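Local coordinates for protein N-acetylglucosaminidase (Paenibacillus barengoltzii, PDB 6INX) that probably hydrolyses glycosidic bonds at N-acetylglucosamine units of chitin-type oligosaccharides or glycans, as a family 18 glycoside hydrolase, at residues 186-191 with 209-214; 197-202 with 307-312; 70-75 with 116-121; 301-306 with 331-336. One frame throughout, in Å; residues are numbered along the deposited sequence.

Contact 1: residues 186-191 with 209-214; sequences DMRGGF and FRISVD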
loop_
_atom_site.group_PDB
_atom_site.type_symbol
_atom_site.label_atom_id
_atom_site.label_comp_id
_atom_site.label_asym_id
_atom_site.label_seq_id
_atom_site.Cartn_x
_atom_site.Cartn_y
_atom_site.Cartn_z
ATOM N N ASP A 186 -6.315 11.802 2.048
ATOM C CA ASP A 186 -5.133 11.542 1.206
ATOM C C ASP A 186 -4.653 10.099 1.358
ATOM O O ASP A 186 -3.467 9.810 1.179
ATOM C CB ASP A 186 -3.956 12.491 1.489
ATOM C CG ASP A 186 -4.318 13.943 1.356
ATOM O OD1 ASP A 186 -5.200 14.278 0.546
ATOM O OD2 ASP A 186 -3.690 14.758 2.077
ATOM N N MET A 187 -5.562 9.182 1.712
ATOM C CA MET A 187 -5.141 7.802 1.955
ATOM C C MET A 187 -4.749 7.106 0.667
ATOM O O MET A 187 -3.979 6.134 0.701
ATOM C CB MET A 187 -6.233 7.011 2.677
ATOM C CG MET A 187 -6.396 7.446 4.143
ATOM S SD MET A 187 -7.536 6.453 5.121
ATOM C CE MET A 187 -9.103 6.959 4.394
ATOM N N ARG A 188 -5.290 7.585 -0.447
ATOM C CA ARG A 188 -4.853 7.287 -1.799
ATOM C C ARG A 188 -4.693 8.637 -2.472
ATOM O O ARG A 188 -5.607 9.463 -2.425
ATOM C CB ARG A 188 -5.917 6.474 -2.531
ATOM C CG ARG A 188 -6.162 5.132 -1.863
ATOM C CD ARG A 188 -7.445 4.459 -2.360
ATOM N NE ARG A 188 -7.609 3.186 -1.668
ATOM C CZ ARG A 188 -7.999 3.042 -0.401
ATOM N NH1 ARG A 188 -8.286 4.105 0.346
ATOM N NH2 ARG A 188 -8.070 1.831 0.140
ATOM N N GLY A 189 -3.528 8.877 -3.057
ATOM C CA GLY A 189 -3.241 10.199 -3.573
ATOM C C GLY A 189 -1.968 10.240 -4.390
ATOM O O GLY A 189 -1.838 9.507 -5.372
ATOM N N GLY A 190 -1.001 11.052 -3.963
ATOM C CA GLY A 190 0.129 11.386 -4.817
ATOM C C GLY A 190 1.159 10.285 -5.003
ATOM O O GLY A 190 2.074 10.458 -5.818
ATOM N N PHE A 191 1.041 9.173 -4.286
ATOM C CA PHE A 191 1.995 8.080 -4.436
ATOM C C PHE A 191 1.452 6.891 -5.220
ATOM O O PHE A 191 2.187 5.920 -5.425
ATOM C CB PHE A 191 2.493 7.605 -3.067
ATOM C CG PHE A 191 3.262 8.656 -2.315
ATOM C CD1 PHE A 191 4.492 9.075 -2.774
ATOM C CD2 PHE A 191 2.735 9.246 -1.176
ATOM C CE1 PHE A 191 5.211 10.054 -2.095
ATOM C CE2 PHE A 191 3.451 10.226 -0.499
ATOM C CZ PHE A 191 4.687 10.624 -0.965
ATOM N N PHE A 209 -5.364 -1.535 -2.600
ATOM C CA PHE A 209 -4.983 -0.813 -1.396
ATOM C C PHE A 209 -6.102 -0.990 -0.381
ATOM O O PHE A 209 -7.280 -0.886 -0.735
ATOM C CB PHE A 209 -4.760 0.659 -1.744
ATOM C CG PHE A 209 -3.614 0.870 -2.695
ATOM C CD1 PHE A 209 -2.333 1.092 -2.207
ATOM C CD2 PHE A 209 -3.804 0.822 -4.058
ATOM C CE1 PHE A 209 -1.267 1.264 -3.078
ATOM C CE2 PHE A 209 -2.736 0.993 -4.939
ATOM C CZ PHE A 209 -1.472 1.223 -4.437
ATOM N N ARG A 210 -5.744 -1.323 0.862
ATOM C CA ARG A 210 -6.717 -1.835 1.824
ATOM C C ARG A 210 -7.041 -0.872 2.963
ATOM O O ARG A 210 -7.781 -1.248 3.875
ATOM C CB ARG A 210 -6.280 -3.199 2.371
ATOM C CG ARG A 210 -5.888 -4.215 1.286
ATOM C CD ARG A 210 -7.011 -4.492 0.286
ATOM N NE ARG A 210 -8.159 -5.133 0.911
ATOM C CZ ARG A 210 -9.392 -5.096 0.416
ATOM N NH1 ARG A 210 -9.643 -4.442 -0.713
ATOM N NH2 ARG A 210 -10.375 -5.703 1.073
ATOM N N ILE A 211 -6.530 0.355 2.930
ATOM C CA ILE A 211 -6.739 1.301 4.023
ATOM C C ILE A 211 -8.110 1.973 3.908
ATOM O O ILE A 211 -8.724 2.037 2.839
ATOM C CB ILE A 211 -5.584 2.322 4.073
ATOM C CG1 ILE A 211 -5.514 3.060 5.422
ATOM C CG2 ILE A 211 -5.705 3.308 2.924
ATOM C CD1 ILE A 211 -5.331 2.166 6.644
ATOM N N SER A 212 -8.591 2.469 5.048
ATOM C CA SER A 212 -9.877 3.138 5.195
ATOM C C SER A 212 -9.881 3.725 6.601
ATOM O O SER A 212 -8.990 3.436 7.401
ATOM C CB SER A 212 -11.050 2.161 5.020
ATOM O OG SER A 212 -11.045 1.176 6.043
ATOM N N VAL A 213 -10.897 4.545 6.906
ATOM C CA VAL A 213 -11.073 5.007 8.286
ATOM C C VAL A 213 -11.142 3.816 9.233
ATOM O O VAL A 213 -10.436 3.752 10.246
ATOM C CB VAL A 213 -12.341 5.870 8.427
ATOM C CG1 VAL A 213 -12.634 6.128 9.920
ATOM C CG2 VAL A 213 -12.240 7.168 7.648
ATOM N N ASP A 214 -12.004 2.849 8.899
ATOM C CA ASP A 214 -12.213 1.694 9.760
ATOM C C ASP A 214 -10.915 0.911 9.949
ATOM O O ASP A 214 -10.555 0.541 11.073
ATOM C CB ASP A 214 -13.326 0.841 9.132
ATOM C CG ASP A 214 -13.627 -0.426 9.900
ATOM O OD1 ASP A 214 -13.885 -0.376 11.122
ATOM O OD2 ASP A 214 -13.643 -1.490 9.235
#
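In the long loop that leaves the barrel after strand 179-183 of this TIM-barrel enzyme, Met187 and Arg188 reach across to Phe209 and Ile211, on the run that leads into helix 213-222. The Arg188 side chain lies extended from CG to NE and brings its guanidinium edge-on to two main-chain carbonyls. Arg188 NH2 donates to both: to Ile211 O at 2.8 Å, nearly straight (163°) and on a lone pair in the carbonyl plane, and to Phe209 O at 3.0 Å, coming in from above that carbonyl's plane. A weak third bond runs from Arg188 NH1 to Ile211 O at 3.3 Å. Asp207 forms a salt bridge to NE and His197 O takes NH1, which fixes the rotation of the buried group. An alanine in place of Arg188 would probably leave Phe209 O and the Asp207 carboxylate without their mate. Phe209 also packs on Phe209 of the second subunit. Beside this polar grip, Ile211 CG2 rests 3.7 Å from Met187 CB. The two side chains cross at about a right angle, and Met187, bent at chi3 (-71°), carries CE to 3.9 Å from Val213 N. Ser212 is the N-cap of helix 213-222, and its OG is also bonded to Thr203. The contact thus ties the loop following strand 179-183 to the start of that helix.

Contact 2: residues 197-202 with 307-312; sequences HHTNLY and RYKCDY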
loop_
_atom_site.group_PDB
_atom_site.type_symbol
_atom_site.label_atom_id
_atom_site.label_comp_id
_atom_site.label_asym_id
_atom_site.label_seq_id
_atom_site.Cartn_x
_atom_site.Cartn_y
_atom_site.Cartn_z
ATOM N N HIS A 197 -10.718 5.669 -3.295
ATOM C CA HIS A 197 -11.275 6.671 -2.396
ATOM C C HIS A 197 -10.184 7.206 -1.480
ATOM O O HIS A 197 -9.489 6.429 -0.824
ATOM C CB HIS A 197 -12.346 6.009 -1.540
ATOM C CG HIS A 197 -13.457 5.394 -2.333
ATOM N ND1 HIS A 197 -14.226 6.120 -3.216
ATOM C CD2 HIS A 197 -13.919 4.122 -2.385
ATOM C CE1 HIS A 197 -15.121 5.323 -3.774
ATOM N NE2 HIS A 197 -14.958 4.105 -3.284
ATOM N N HIS A 198 -10.072 8.532 -1.378
ATOM C CA HIS A 198 -9.000 9.096 -0.563
ATOM C C HIS A 198 -9.372 9.245 0.902
ATOM O O HIS A 198 -8.478 9.383 1.745
ATOM C CB HIS A 198 -8.434 10.383 -1.203
ATOM C CG HIS A 198 -9.078 11.660 -0.745
ATOM N ND1 HIS A 198 -8.544 12.446 0.252
ATOM C CD2 HIS A 198 -10.141 12.346 -1.233
ATOM C CE1 HIS A 198 -9.279 13.533 0.400
ATOM N NE2 HIS A 198 -10.257 13.497 -0.488
ATOM N N THR A 199 -10.661 9.198 1.224
ATOM C CA THR A 199 -11.118 9.475 2.576
ATOM C C THR A 199 -12.286 8.551 2.938
ATOM O O THR A 199 -13.253 8.949 3.591
ATOM C CB THR A 199 -11.365 10.978 2.753
ATOM O OG1 THR A 199 -11.597 11.295 4.130
ATOM C CG2 THR A 199 -12.505 11.494 1.867
ATOM N N ASN A 200 -12.162 7.281 2.554
ATOM C CA ASN A 200 -13.258 6.323 2.666
ATOM C C ASN A 200 -13.426 5.770 4.078
ATOM O O ASN A 200 -12.461 5.357 4.726
ATOM C CB ASN A 200 -13.041 5.145 1.708
ATOM C CG ASN A 200 -11.664 4.478 1.861
ATOM O OD1 ASN A 200 -10.620 5.154 1.936
ATOM N ND2 ASN A 200 -11.654 3.137 1.875
ATOM N N LEU A 201 -14.683 5.717 4.524
ATOM C CA LEU A 201 -14.996 5.119 5.812
ATOM C C LEU A 201 -14.596 3.643 5.867
ATOM O O LEU A 201 -13.946 3.206 6.821
ATOM C CB LEU A 201 -16.487 5.303 6.114
ATOM C CG LEU A 201 -16.922 4.734 7.461
ATOM C CD1 LEU A 201 -16.100 5.347 8.587
ATOM C CD2 LEU A 201 -18.410 4.992 7.685
ATOM N N TYR A 202 -15.001 2.843 4.868
ATOM C CA TYR A 202 -14.704 1.416 4.880
ATOM C C TYR A 202 -13.908 1.011 3.647
ATOM O O TYR A 202 -13.972 1.651 2.595
ATOM C CB TYR A 202 -15.982 0.555 4.912
ATOM C CG TYR A 202 -16.836 0.713 6.148
ATOM C CD1 TYR A 202 -16.451 0.193 7.371
ATOM C CD2 TYR A 202 -18.046 1.386 6.076
ATOM C CE1 TYR A 202 -17.259 0.343 8.498
ATOM C CE2 TYR A 202 -18.851 1.538 7.185
ATOM C CZ TYR A 202 -18.457 1.020 8.386
ATOM O OH TYR A 202 -19.275 1.181 9.487
ATOM N N ARG A 307 -22.096 11.987 7.326
ATOM C CA ARG A 307 -23.055 11.399 8.270
ATOM C C ARG A 307 -22.650 9.983 8.639
ATOM O O ARG A 307 -22.725 9.593 9.807
ATOM C CB ARG A 307 -24.504 11.422 7.745
ATOM C CG ARG A 307 -25.571 10.597 8.548
ATOM C CD ARG A 307 -25.718 11.257 9.901
ATOM N NE ARG A 307 -26.693 10.670 10.795
ATOM C CZ ARG A 307 -27.865 11.227 11.120
ATOM N NH1 ARG A 307 -28.238 12.414 10.621
ATOM N NH2 ARG A 307 -28.668 10.594 11.997
ATOM N N TYR A 308 -22.217 9.191 7.653
ATOM C CA TYR A 308 -21.771 7.839 7.966
ATOM C C TYR A 308 -20.562 7.854 8.896
ATOM O O TYR A 308 -20.469 7.032 9.814
ATOM C CB TYR A 308 -21.458 7.061 6.686
ATOM C CG TYR A 308 -22.669 6.419 6.036
ATOM C CD1 TYR A 308 -23.255 5.286 6.589
ATOM C CD2 TYR A 308 -23.207 6.938 4.866
ATOM C CE1 TYR A 308 -24.363 4.692 5.995
ATOM C CE2 TYR A 308 -24.317 6.349 4.261
ATOM C CZ TYR A 308 -24.887 5.231 4.837
ATOM O OH TYR A 308 -25.989 4.636 4.247
ATOM N N LYS A 309 -19.635 8.791 8.688
ATOM C CA LYS A 309 -18.475 8.890 9.571
ATOM C C LYS A 309 -18.890 9.247 10.994
ATOM O O LYS A 309 -18.345 8.702 11.961
ATOM C CB LYS A 309 -17.484 9.917 9.022
ATOM C CG LYS A 309 -16.766 9.470 7.741
ATOM C CD LYS A 309 -15.694 10.470 7.315
ATOM C CE LYS A 309 -14.975 9.984 6.054
ATOM N NZ LYS A 309 -13.855 10.882 5.620
ATOM N N CYS A 310 -19.873 10.141 11.140
ATOM C CA CYS A 310 -20.350 10.519 12.469
ATOM C C CYS A 310 -21.044 9.356 13.168
ATOM O O CYS A 310 -20.818 9.121 14.363
ATOM C CB CYS A 310 -21.299 11.712 12.365
ATOM S SG CYS A 310 -20.511 13.247 11.872
ATOM N N ASP A 311 -21.891 8.616 12.441
ATOM C CA ASP A 311 -22.536 7.443 13.024
ATOM C C ASP A 311 -21.505 6.423 13.483
ATOM O O ASP A 311 -21.686 5.764 14.513
ATOM C CB ASP A 311 -23.476 6.782 12.011
ATOM C CG ASP A 311 -24.630 7.679 11.591
ATOM O OD1 ASP A 311 -24.964 8.627 12.329
ATOM O OD2 ASP A 311 -25.215 7.423 10.517
ATOM N N TYR A 312 -20.420 6.266 12.713
ATOM C CA TYR A 312 -19.350 5.345 13.086
ATOM C C TYR A 312 -18.660 5.799 14.365
ATOM O O TYR A 312 -18.361 4.980 15.243
ATOM C CB TYR A 312 -18.348 5.255 11.927
ATOM C CG TYR A 312 -17.164 4.329 12.148
ATOM C CD1 TYR A 312 -15.955 4.809 12.665
ATOM C CD2 TYR A 312 -17.236 2.988 11.796
ATOM C CE1 TYR A 312 -14.871 3.962 12.859
ATOM C CE2 TYR A 312 -16.150 2.133 11.985
ATOM C CZ TYR A 312 -14.974 2.628 12.511
ATOM O OH TYR A 312 -13.906 1.772 12.697
#
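Leu201 comes closest to helix 303-316 at Lys309, with their CA atoms 6.4 Å apart; the loop 197-202 has no regular structure, whereas 307-312 is helical throughout. The extended chain of Lys309 reaches across to Thr199 at about a right angle. Its NZ donates to Thr199 OG1 at 2.7 Å and to Thr199 O at 2.9 Å, the latter tilted 19° from the carbonyl plane, so both Thr199 oxygens on the loop hold the one ammonium from the helix. Further along, Leu201 points at the helix with its CG anti to the backbone N (chi1 -179°). One branch, Leu201 CD1, sits over a face of the Tyr312 ring, offset toward the rim and 3.9 Å from Tyr312 CG, a CH-pi contact. The other, Leu201 CD2, lies 3.8 Å from Tyr308 CB. Tyr202 OH comes to the edge of the same Tyr312 ring, 3.6 Å from Tyr312 CD2, and the two ring planes stand 82° apart. The hydroxyl of Tyr312 itself bonds Asp214. Asp301 makes a salt bridge to Lys309 NZ, and Gly233 O also accepts from it. With a carboxylate and neutral oxygens gathered round it in a buried setting, the ammonium is likely to stay charged.

Contact 3: residues 70-75 with 116-121; sequences GGWSAG and AEAGIA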
loop_
_atom_site.group_PDB
_atom_site.type_symbol
_atom_site.label_atom_id
_atom_site.label_comp_id
_atom_site.label_asym_id
_atom_site.label_seq_id
_atom_site.Cartn_x
_atom_site.Cartn_y
_atom_site.Cartn_z
ATOM N N GLY A 70 3.847 22.258 11.643
ATOM C CA GLY A 70 4.324 21.315 10.651
ATOM C C GLY A 70 3.501 21.347 9.387
ATOM O O GLY A 70 3.368 22.400 8.757
ATOM N N GLY A 71 2.939 20.199 9.009
ATOM C CA GLY A 71 2.263 20.048 7.738
ATOM C C GLY A 71 3.158 19.355 6.727
ATOM O O GLY A 71 4.357 19.161 6.936
ATOM N N TRP A 72 2.554 18.975 5.601
ATOM C CA TRP A 72 3.302 18.253 4.578
ATOM C C TRP A 72 4.441 19.107 4.038
ATOM O O TRP A 72 4.233 20.248 3.614
ATOM C CB TRP A 72 2.379 17.841 3.433
ATOM C CG TRP A 72 3.083 17.021 2.386
ATOM C CD1 TRP A 72 3.510 17.440 1.155
ATOM C CD2 TRP A 72 3.459 15.650 2.490
ATOM N NE1 TRP A 72 4.117 16.404 0.487
ATOM C CE2 TRP A 72 4.101 15.292 1.286
ATOM C CE3 TRP A 72 3.309 14.685 3.485
ATOM C CZ2 TRP A 72 4.591 14.005 1.052
ATOM C CZ3 TRP A 72 3.802 13.408 3.257
ATOM C CH2 TRP A 72 4.435 13.080 2.048
ATOM N N SER A 73 5.651 18.548 4.078
ATOM C CA SER A 73 6.909 19.129 3.609
ATOM C C SER A 73 7.530 20.124 4.575
ATOM O O SER A 73 8.552 20.734 4.242
ATOM C CB SER A 73 6.855 19.720 2.196
ATOM O OG SER A 73 6.446 18.730 1.267
ATOM N N ALA A 74 6.966 20.286 5.766
ATOM C CA ALA A 74 7.560 21.153 6.772
ATOM C C ALA A 74 8.660 20.382 7.488
ATOM O O ALA A 74 8.390 19.367 8.142
ATOM C CB ALA A 74 6.486 21.593 7.766
ATOM N N GLY A 75 9.900 20.866 7.385
ATOM C CA GLY A 75 11.034 20.149 7.924
ATOM C C GLY A 75 11.415 20.612 9.317
ATOM O O GLY A 75 10.738 21.417 9.952
ATOM N N ALA A 116 10.939 10.346 5.024
ATOM C CA ALA A 116 11.470 11.541 4.389
ATOM C C ALA A 116 10.777 11.864 3.073
ATOM O O ALA A 116 11.221 12.774 2.354
ATOM C CB ALA A 116 12.978 11.392 4.171
ATOM N N GLU A 117 9.684 11.159 2.757
ATOM C CA GLU A 117 9.052 11.261 1.448
ATOM C C GLU A 117 8.551 12.665 1.134
ATOM O O GLU A 117 8.396 13.003 -0.048
ATOM C CB GLU A 117 7.888 10.267 1.357
ATOM C CG GLU A 117 8.286 8.851 0.999
ATOM C CD GLU A 117 8.754 7.997 2.166
ATOM O OE1 GLU A 117 8.913 8.514 3.291
ATOM O OE2 GLU A 117 9.006 6.794 1.914
ATOM N N ALA A 118 8.285 13.489 2.150
ATOM C CA ALA A 118 7.820 14.846 1.902
ATOM C C ALA A 118 8.959 15.807 1.599
ATOM O O ALA A 118 8.705 17.004 1.419
ATOM C CB ALA A 118 6.998 15.363 3.087
ATOM N N GLY A 119 10.190 15.313 1.513
ATOM C CA GLY A 119 11.331 16.173 1.278
ATOM C C GLY A 119 11.913 16.762 2.536
ATOM O O GLY A 119 12.453 17.876 2.503
ATOM N N ILE A 120 11.803 16.048 3.656
ATOM C CA ILE A 120 12.305 16.493 4.945
ATOM C C ILE A 120 13.297 15.448 5.446
ATOM O O ILE A 120 13.378 14.334 4.930
ATOM C CB ILE A 120 11.169 16.713 5.971
ATOM C CG1 ILE A 120 10.425 15.400 6.260
ATOM C CG2 ILE A 120 10.206 17.783 5.462
ATOM C CD1 ILE A 120 9.459 15.469 7.469
ATOM N N ALA A 121 14.078 15.825 6.448
ATOM C CA ALA A 121 14.987 14.858 7.044
ATOM C C ALA A 121 14.230 13.794 7.835
ATOM O O ALA A 121 13.149 14.043 8.395
ATOM C CB ALA A 121 15.978 15.567 7.961
HETATM O O HOH W 1 11.266 20.810 3.745
#
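The Trp72 indole lies flat over Ala118, whose CB sits 3.3 Å from the centroid of the six-membered ring and only 9° off its normal, a close CH-pi contact made by a single methyl. Trp72 CG is anti to the backbone N (chi1 -177°), and chi2 (-103°) sets the turn of the ring that presents this face to the methyl. Next along the chain, Ser73 turns its hydroxyl to the main chain: OG donates to Ala118 O at 2.8 Å, lying in the carbonyl plane on a lone pair. Trp72 and Ser73 are the two central residues of a type II beta turn from Gly71 to Ala74, closed by Ala74 N to Gly71 O at 3.1 Å. The turn follows strand 64-70 of the barrel, and the opposing loop follows strand 105-109. Glu111, which ends the DxxDxDxE signature of family 18 in that second loop, touches Trp72, as do Tyr112 and Phe191, consistent with a place at the substrate cleft. At the far end of the contact Ile120 faces the backbone rather than a side chain. Its CG2 meets Gly75 CA at 3.5 Å and both Ser73 O and Ala74 O at 3.6 Å. A water donates to Ser73 O at 2.8 Å and, weakly, to Gly119 O.

Contact 4: residues 301-306 with 331-336; sequences DDEMSI and THRLLD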
loop_
_atom_site.group_PDB
_atom_site.type_symbol
_atom_site.label_atom_id
_atom_site.label_comp_id
_atom_site.label_asym_id
_atom_site.label_seq_id
_atom_site.Cartn_x
_atom_site.Cartn_y
_atom_site.Cartn_z
ATOM N N ASP A 301 -15.385 13.767 -0.018
ATOM C CA ASP A 301 -16.334 13.604 1.081
ATOM C C ASP A 301 -17.525 14.523 0.827
ATOM O O ASP A 301 -17.365 15.639 0.311
ATOM C CB ASP A 301 -15.696 14.076 2.408
ATOM C CG ASP A 301 -15.409 12.938 3.399
ATOM O OD1 ASP A 301 -15.947 11.818 3.260
ATOM O OD2 ASP A 301 -14.621 13.183 4.350
ATOM N N ASP A 302 -18.723 14.058 1.179
ATOM C CA ASP A 302 -19.880 14.948 1.113
ATOM C C ASP A 302 -20.716 14.836 2.381
ATOM O O ASP A 302 -20.286 14.206 3.349
ATOM C CB ASP A 302 -20.698 14.718 -0.172
ATOM C CG ASP A 302 -21.380 13.356 -0.227
ATOM O OD1 ASP A 302 -21.301 12.573 0.736
ATOM O OD2 ASP A 302 -22.022 13.065 -1.256
ATOM N N GLU A 303 -21.913 15.436 2.401
ATOM C CA GLU A 303 -22.739 15.331 3.601
ATOM C C GLU A 303 -23.124 13.884 3.895
ATOM O O GLU A 303 -23.277 13.506 5.064
ATOM C CB GLU A 303 -23.992 16.205 3.465
ATOM C CG GLU A 303 -23.702 17.680 3.210
ATOM C CD GLU A 303 -23.690 18.041 1.732
ATOM O OE1 GLU A 303 -23.092 17.299 0.917
ATOM O OE2 GLU A 303 -24.295 19.069 1.378
ATOM N N MET A 304 -23.257 13.060 2.855
ATOM C CA MET A 304 -23.653 11.663 3.028
ATOM C C MET A 304 -22.538 10.850 3.690
ATOM O O MET A 304 -22.768 10.140 4.677
ATOM C CB MET A 304 -24.027 11.084 1.660
ATOM C CG MET A 304 -24.763 9.755 1.647
ATOM S SD MET A 304 -25.298 9.328 -0.037
ATOM C CE MET A 304 -26.644 10.486 -0.284
ATOM N N SER A 305 -21.316 10.953 3.173
ATOM C CA SER A 305 -20.215 10.218 3.790
ATOM C C SER A 305 -19.890 10.761 5.180
ATOM O O SER A 305 -19.553 9.994 6.087
ATOM C CB SER A 305 -18.985 10.238 2.879
ATOM O OG SER A 305 -18.543 11.559 2.604
ATOM N N ILE A 306 -20.019 12.077 5.374
ATOM C CA ILE A 306 -19.798 12.648 6.696
ATOM C C ILE A 306 -20.809 12.101 7.708
ATOM O O ILE A 306 -20.441 11.748 8.834
ATOM C CB ILE A 306 -19.780 14.185 6.626
ATOM C CG1 ILE A 306 -18.473 14.664 5.982
ATOM C CG2 ILE A 306 -19.961 14.802 8.009
ATOM C CD1 ILE A 306 -18.465 16.165 5.686
ATOM N N THR A 331 -19.601 26.694 0.760
ATOM C CA THR A 331 -21.031 26.434 0.884
ATOM C C THR A 331 -21.464 26.248 2.332
ATOM O O THR A 331 -22.667 26.286 2.608
ATOM C CB THR A 331 -21.445 25.189 0.093
ATOM O OG1 THR A 331 -21.122 24.014 0.851
ATOM C CG2 THR A 331 -20.756 25.142 -1.270
ATOM N N HIS A 332 -20.520 26.028 3.252
ATOM C CA HIS A 332 -20.749 25.828 4.684
ATOM C C HIS A 332 -21.498 24.542 5.008
ATOM O O HIS A 332 -21.754 24.267 6.190
ATOM C CB HIS A 332 -21.431 27.033 5.355
ATOM C CG HIS A 332 -20.921 28.354 4.872
ATOM N ND1 HIS A 332 -19.670 28.831 5.198
ATOM C CD2 HIS A 332 -21.489 29.297 4.084
ATOM C CE1 HIS A 332 -19.489 30.010 4.632
ATOM N NE2 HIS A 332 -20.578 30.317 3.950
ATOM N N ARG A 333 -21.823 23.719 4.004
ATOM C CA ARG A 333 -22.664 22.553 4.231
ATOM C C ARG A 333 -21.921 21.436 4.954
ATOM O O ARG A 333 -22.530 20.700 5.738
ATOM C CB ARG A 333 -23.248 22.057 2.903
ATOM C CG ARG A 333 -23.908 23.175 2.087
ATOM C CD ARG A 333 -24.993 22.665 1.139
ATOM N NE ARG A 333 -24.456 21.846 0.058
ATOM C CZ ARG A 333 -24.196 22.288 -1.171
ATOM N NH1 ARG A 333 -24.411 23.558 -1.497
ATOM N NH2 ARG A 333 -23.710 21.452 -2.078
ATOM N N LEU A 334 -20.610 21.292 4.718
ATOM C CA LEU A 334 -19.904 20.145 5.276
ATOM C C LEU A 334 -19.684 20.305 6.775
ATOM O O LEU A 334 -19.839 19.341 7.534
ATOM C CB LEU A 334 -18.591 19.914 4.524
ATOM C CG LEU A 334 -18.709 19.558 3.040
ATOM C CD1 LEU A 334 -17.356 19.132 2.479
ATOM C CD2 LEU A 334 -19.752 18.463 2.822
ATOM N N LEU A 335 -19.358 21.519 7.226
ATOM C CA LEU A 335 -19.285 21.768 8.663
ATOM C C LEU A 335 -20.649 21.593 9.325
ATOM O O LEU A 335 -20.751 21.019 10.416
ATOM C CB LEU A 335 -18.728 23.164 8.935
ATOM C CG LEU A 335 -18.762 23.620 10.402
ATOM C CD1 LEU A 335 -18.107 22.599 11.335
ATOM C CD2 LEU A 335 -18.100 24.974 10.538
ATOM N N ASP A 336 -21.716 22.063 8.675
ATOM C CA ASP A 336 -23.051 21.851 9.231
ATOM C C ASP A 336 -23.366 20.363 9.376
ATOM O O ASP A 336 -23.893 19.926 10.406
ATOM C CB ASP A 336 -24.089 22.534 8.345
ATOM C CG ASP A 336 -25.092 23.333 9.138
ATOM O OD1 ASP A 336 -24.756 23.762 10.262
ATOM O OD2 ASP A 336 -26.221 23.529 8.641
HETATM O O HOH W 2 -23.683 18.869 -1.584
#
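Ser305 OG is gripped by two groups, donating to Asp301 OD1 at 2.7 Å and accepting from Asp302 N, just where Glu303 next door reaches over to Arg333. That pair links the first turns of helices 303-316 and 333-341, two helices of the TIM-barrel outer layer. Arg333 NE donates to Glu303 OE2 at 3.1 Å in a salt bridge, nearly along the C-O bond and within the guanidinium plane, while Arg333 CB and CD lie alongside. The carboxylate and guanidinium planes are only 20° apart. A water joins the same two groups, donating to Glu303 OE1 at 3.0 Å and accepting from Arg333 NH2. Asp302 and Ser305 form a capping box at the start of the first helix, completed by Asp302 OD1, which accepts from Ser305 N at 2.9 Å. Asp302 OD2 has its stronger partner in Arg280. Next to the salt bridge Leu334 packs between the two helix starts. Leu334 CD2 lies 3.7 Å from Glu303 N and 3.9 Å from Ile306 CD1, and the Leu334 side chain crosses those of Glu303 and Ile306 at about a right angle. Phe265 of helix 265-272 packs against both Glu303 and Leu334. An alanine at Glu303 would probably leave Arg333 NE without its charged mate and uncover part of Leu334 CD2. Thr331 OG1 accepts from Arg333 N at 3.2 Å, closing an ST turn, and the same oxygen sits 3.8 Å above the Arg333 guanidinium plane, toward its rim.

Contacts 1, 2 and 4 touch in series, and contact 3 joins them through contact 1. Asp214 OD1 probably bonds Tyr312 OH, and Val213 N probably bonds Asn200 O at 2.8 Å, tying contact 1 to contact 2, whose centres are 12 Å apart. Contacts 2 and 4 share helix 303-316, and the salt bridge between them brings Lys309 NZ to 2.7 Å from Asp301 OD2. On the other flank Phe191 CZ packs 3.9 Å from Trp72 CH2, bringing contact 1 against contact 3 near the signature residue Glu111 and so, probably, the active-site cleft. Contacts 3 and 4 stay apart, with centres 29 Å distant on opposite sides of the chain's centre.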